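Local atomic coordinates of proteasome activator protein PA26 (Trypanosoma brucei, PDB entry 1YAR), a protein that probably activates the 20S proteasome, docking on it as a ring of helical subunits. Residues W34-G37 / T38-I42; V214-A217 / Y218-W222. All coordinates share one frame; numbering follows the deposited sequence.

Interaction 1. Residues W34-G37 / T38-I42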
loop_
_atom_site.group_PDB
_atom_site.type_symbol
_atom_site.label_atom_id
_atom_site.label_comp_id
_atom_site.label_asym_id
_atom_site.label_seq_id
_atom_site.Cartn_x
_atom_site.Cartn_y
_atom_site.Cartn_z
ATOM N N TRP O 34 48.680 -65.718 70.324
ATOM C CA TRP O 34 49.649 -65.995 69.274
ATOM C C TRP O 34 50.675 -64.883 69.181
ATOM O O TRP O 34 51.855 -65.145 68.986
ATOM C CB TRP O 34 48.943 -66.180 67.918
ATOM C CG TRP O 34 48.253 -67.495 67.763
ATOM C CD1 TRP O 34 48.206 -68.519 68.670
ATOM C CD2 TRP O 34 47.586 -67.983 66.581
ATOM N NE1 TRP O 34 47.494 -69.580 68.156
ATOM C CE2 TRP O 34 47.111 -69.285 66.871
ATOM C CE3 TRP O 34 47.329 -67.439 65.303
ATOM C CZ2 TRP O 34 46.394 -70.063 65.934
ATOM C CZ3 TRP O 34 46.604 -68.206 64.371
ATOM C CH2 TRP O 34 46.142 -69.498 64.694
ATOM N N ALA O 35 50.226 -63.641 69.346
ATOM C CA ALA O 35 51.107 -62.491 69.190
ATOM C C ALA O 35 52.154 -62.418 70.285
ATOM O O ALA O 35 53.208 -61.809 70.098
ATOM C CB ALA O 35 50.306 -61.196 69.134
ATOM N N ALA O 36 51.852 -63.045 71.411
ATOM C CA ALA O 36 52.677 -62.940 72.608
ATOM C C ALA O 36 53.347 -64.275 72.936
ATOM O O ALA O 36 54.421 -64.589 72.389
ATOM C CB ALA O 36 51.830 -62.437 73.788
ATOM N N GLY O 37 52.703 -65.059 73.803
ATOM C CA GLY O 37 53.261 -66.320 74.298
ATOM C C GLY O 37 53.593 -67.375 73.250
ATOM O O GLY O 37 54.579 -68.095 73.386
ATOM N N THR O 38 52.771 -67.486 72.209
ATOM C CA THR O 38 52.996 -68.506 71.165
ATOM C C THR O 38 54.311 -68.285 70.430
ATOM O O THR O 38 55.128 -69.189 70.349
ATOM C CB THR O 38 51.836 -68.533 70.183
ATOM O OG1 THR O 38 50.647 -68.898 70.894
ATOM C CG2 THR O 38 52.003 -69.680 69.148
ATOM N N LEU O 39 54.516 -67.083 69.914
ATOM C CA LEU O 39 55.766 -66.762 69.214
ATOM C C LEU O 39 56.999 -66.887 70.111
ATOM O O LEU O 39 58.074 -67.333 69.663
ATOM C CB LEU O 39 55.681 -65.385 68.562
ATOM C CG LEU O 39 54.700 -65.360 67.370
ATOM C CD1 LEU O 39 54.323 -63.931 67.019
ATOM C CD2 LEU O 39 55.305 -66.073 66.167
ATOM N N GLN O 40 56.841 -66.475 71.373
ATOM C CA GLN O 40 57.884 -66.679 72.384
ATOM C C GLN O 40 58.200 -68.171 72.599
ATOM O O GLN O 40 59.366 -68.531 72.661
ATOM C CB GLN O 40 57.503 -65.999 73.702
ATOM C CG GLN O 40 57.462 -64.476 73.648
ATOM C CD GLN O 40 56.797 -63.870 74.892
ATOM O OE1 GLN O 40 56.808 -64.490 75.964
ATOM N NE2 GLN O 40 56.199 -62.675 74.748
ATOM N N GLU O 41 57.185 -69.036 72.689
ATOM C CA GLU O 41 57.429 -70.480 72.859
ATOM C C GLU O 41 58.107 -71.063 71.610
ATOM O O GLU O 41 59.063 -71.842 71.710
ATOM C CB GLU O 41 56.145 -71.236 73.225
ATOM C CG GLU O 41 56.224 -72.772 73.203
ATOM C CD GLU O 41 57.162 -73.387 74.259
ATOM O OE1 GLU O 41 57.652 -72.660 75.161
ATOM O OE2 GLU O 41 57.414 -74.617 74.191
ATOM N N ILE O 42 57.626 -70.663 70.431
ATOM C CA ILE O 42 58.258 -71.088 69.173
ATOM C C ILE O 42 59.751 -70.739 69.151
ATOM O O ILE O 42 60.583 -71.594 68.816
ATOM C CB ILE O 42 57.515 -70.517 67.938
ATOM C CG1 ILE O 42 56.088 -71.092 67.843
ATOM C CG2 ILE O 42 58.263 -70.876 66.674
ATOM C CD1 ILE O 42 55.213 -70.357 66.798
#
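Trp-34 lies alongside Thr-38, one turn further on, with the five-membered part of its indole beside the hydroxyl: CD1 of Trp-34 comes to 3.3 Å from OG1 of Thr-38, obliquely to the ring. In Thr-38 the hydroxyl sits beside the backbone N and anti to the carbonyl carbon (chi1 -62°), which brings OG1 up to CD1 and to CA of Trp-34; it also makes a weak hydrogen bond to the carbonyl of Glu-33. The indole N-H is used elsewhere, on OE1 of Gln-90. The backbone beneath this pair departs from the regular alpha spacing. A wider pi-type turn spans 34-37 within helix 24-57, and Ala-36, at phi/psi -113°/-94°, carries the distortion. The carbonyl of Trp-34 is met five residues on by the amide of Leu-39, through a weak bond of 3.4 Å from N to O. Methine CG of Leu-39 presses on the same Trp-34 O at 3.3 Å. Regular spacing then returns: N of Gln-40 bonds O of Ala-36 at 3.2 Å, nearly straight and in the carbonyl plane, and N of Glu-41 bonds O of Gly-37 at 2.9 Å. The extended Gln-40 side chain runs past the Ala-36 carbonyl, its CG 3.3 Å from that O. Trp-34 and Thr-38 both meet Val-87 of helix 71-99, and Trp-34 also packs on Val-211 of helix 183-226. Glu-41 is turned to helix 71-99 as well, its carboxylate in a salt bridge with Arg-79 there.

Interaction 2. Residues V214-A217 / Y218-W222; sequences VINA and YLLNW
The Tyr-218 ring has CB of Trp-222 standing 3.8 Å off one face, nearer the rim than the centre, while O of Leu-219 lies level with the Trp-222 indole at its edge; Arg-11 of a second subunit makes a cation-pi contact with that indole. Both rings belong to helix 183-226, the last long helix of an antiparallel helical bundle, where three regular i to i-4 bonds are followed by one weak bond at Asn-221. N of Tyr-218 bonds O of Val-214 at 2.8 Å, and the amides of Leu-219 and Leu-220 continue the pattern onto Ile-215 and Asn-216. On one flank Ile-215 and Leu-219 run alongside each other, with CG2 of Ile-215 against CD1 of Leu-219 at 3.6 Å. On another, CD1 of Leu-220 lies across the Asn-216 amide, 3.5 Å from OD1 and equally close to ND2. That amide extends anti to its own backbone N (chi1 -179°) and is gripped at both ends by the second subunit, OD1 by Arg-19 and ND2 by the carbonyl of Ile-102, so the flat group under Leu-220 is fixed at the subunit interface. Tyr-218 turns instead into its own chain, where its hydroxyl is hydrogen-bonded to Glu-24 and Ser-27 of helix 24-57. Asn-221 also reaches the neighbouring subunit, OD1 accepting from N of His-105 there, while its amide nitrogen folds back along the helix. The carbonyl of Ala-217 thus has two donors from one residue: a weak bond from N of Asn-221 at 3.2 Å, and ND2 of Asn-221 on a lone pair of Ala-217 O, in the carbonyl plane, at 2.7 Å.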
loop_
_atom_site.group_PDB
_atom_site.type_symbol
_atom_site.label_atom_id
_atom_site.label_comp_id
_atom_site.label_asym_id
_atom_site.label_seq_id
_atom_site.Cartn_x
_atom_site.Cartn_y
_atom_site.Cartn_z
ATOM N N VAL O 214 48.951 -64.568 59.841
ATOM C CA VAL O 214 47.545 -64.741 60.285
ATOM C C VAL O 214 47.102 -63.659 61.296
ATOM O O VAL O 214 45.989 -63.131 61.206
ATOM C CB VAL O 214 47.238 -66.176 60.829
ATOM C CG1 VAL O 214 45.797 -66.285 61.303
ATOM C CG2 VAL O 214 47.465 -67.258 59.740
ATOM N N ILE O 215 47.979 -63.305 62.226
ATOM C CA ILE O 215 47.687 -62.182 63.147
ATOM C C ILE O 215 47.333 -60.948 62.333
ATOM O O ILE O 215 46.292 -60.322 62.556
ATOM C CB ILE O 215 48.888 -61.890 64.054
ATOM C CG1 ILE O 215 49.138 -63.080 64.993
ATOM C CG2 ILE O 215 48.666 -60.568 64.861
ATOM C CD1 ILE O 215 50.566 -63.120 65.519
ATOM N N ASN O 216 48.198 -60.613 61.369
ATOM C CA ASN O 216 47.954 -59.458 60.504
ATOM C C ASN O 216 46.639 -59.570 59.750
ATOM O O ASN O 216 45.853 -58.623 59.742
ATOM C CB ASN O 216 49.138 -59.213 59.553
ATOM C CG ASN O 216 48.935 -58.001 58.645
ATOM O OD1 ASN O 216 48.903 -56.857 59.115
ATOM N ND2 ASN O 216 48.863 -58.246 57.328
ATOM N N ALA O 217 46.399 -60.717 59.118
ATOM C CA ALA O 217 45.197 -60.905 58.306
ATOM C C ALA O 217 43.925 -60.815 59.160
ATOM O O ALA O 217 42.926 -60.252 58.730
ATOM C CB ALA O 217 45.247 -62.229 57.616
ATOM N N TYR O 218 43.959 -61.394 60.359
ATOM C CA TYR O 218 42.764 -61.355 61.212
ATOM C C TYR O 218 42.469 -59.922 61.637
ATOM O O TYR O 218 41.332 -59.457 61.543
ATOM C CB TYR O 218 42.930 -62.254 62.452
ATOM C CG TYR O 218 41.718 -62.218 63.358
ATOM C CD1 TYR O 218 40.665 -63.121 63.180
ATOM C CD2 TYR O 218 41.599 -61.241 64.354
ATOM C CE1 TYR O 218 39.525 -63.073 64.001
ATOM C CE2 TYR O 218 40.465 -61.176 65.170
ATOM C CZ TYR O 218 39.453 -62.102 64.999
ATOM O OH TYR O 218 38.326 -62.062 65.798
ATOM N N LEU O 219 43.489 -59.226 62.115
ATOM C CA LEU O 219 43.294 -57.904 62.711
ATOM C C LEU O 219 42.917 -56.865 61.659
ATOM O O LEU O 219 42.196 -55.916 61.955
ATOM C CB LEU O 219 44.533 -57.474 63.508
ATOM C CG LEU O 219 44.830 -58.318 64.762
ATOM C CD1 LEU O 219 46.179 -57.953 65.312
ATOM C CD2 LEU O 219 43.770 -58.123 65.838
ATOM N N LEU O 220 43.369 -57.060 60.416
ATOM C CA LEU O 220 42.936 -56.155 59.346
ATOM C C LEU O 220 41.530 -56.430 58.842
ATOM O O LEU O 220 40.879 -55.517 58.318
ATOM C CB LEU O 220 43.898 -56.203 58.156
ATOM C CG LEU O 220 45.313 -55.681 58.422
ATOM C CD1 LEU O 220 46.146 -55.971 57.197
ATOM C CD2 LEU O 220 45.346 -54.178 58.795
ATOM N N ASN O 221 41.073 -57.675 58.964
ATOM C CA ASN O 221 39.822 -58.099 58.323
ATOM C C ASN O 221 38.657 -58.451 59.254
ATOM O O ASN O 221 37.577 -58.809 58.773
ATOM C CB ASN O 221 40.088 -59.299 57.406
ATOM C CG ASN O 221 40.964 -58.930 56.229
ATOM O OD1 ASN O 221 40.531 -58.186 55.321
ATOM N ND2 ASN O 221 42.202 -59.412 56.236
ATOM N N TRP O 222 38.874 -58.373 60.564
ATOM C CA TRP O 222 37.917 -58.966 61.512
ATOM C C TRP O 222 36.488 -58.444 61.375
ATOM O O TRP O 222 35.555 -59.203 61.581
ATOM C CB TRP O 222 38.407 -58.855 62.969
ATOM C CG TRP O 222 38.339 -57.484 63.531
ATOM C CD1 TRP O 222 39.310 -56.532 63.491
ATOM C CD2 TRP O 222 37.238 -56.906 64.234
ATOM N NE1 TRP O 222 38.876 -55.386 64.118
ATOM C CE2 TRP O 222 37.610 -55.592 64.591
ATOM C CE3 TRP O 222 35.969 -57.366 64.604
ATOM C CZ2 TRP O 222 36.755 -54.730 65.291
ATOM C CZ3 TRP O 222 35.129 -56.517 65.304
ATOM C CH2 TRP O 222 35.528 -55.217 65.641
#

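How the interactions relate
Interactions 1 and 2 sit on two packed helices of one bundle, 24-57 and 183-226, with centres about 16 Å apart. They meet directly by apolar packing: CZ3 of Trp-34 reaches CG1 of Val-214 at 3.7 Å, and CD1 of Ile-215 fits against CA of Ala-35 at 3.8 Å and CD1 of Leu-39 at 4.1 Å. Ile-215 therefore packs against the helix 24-57 backbone close to the pi-type turn of interaction 1. A second subunit is shared too, since its Leu-14 packs on both Ala-35 and Leu-219, although seven residues of interaction 2 lie within its reach and one of interaction 1.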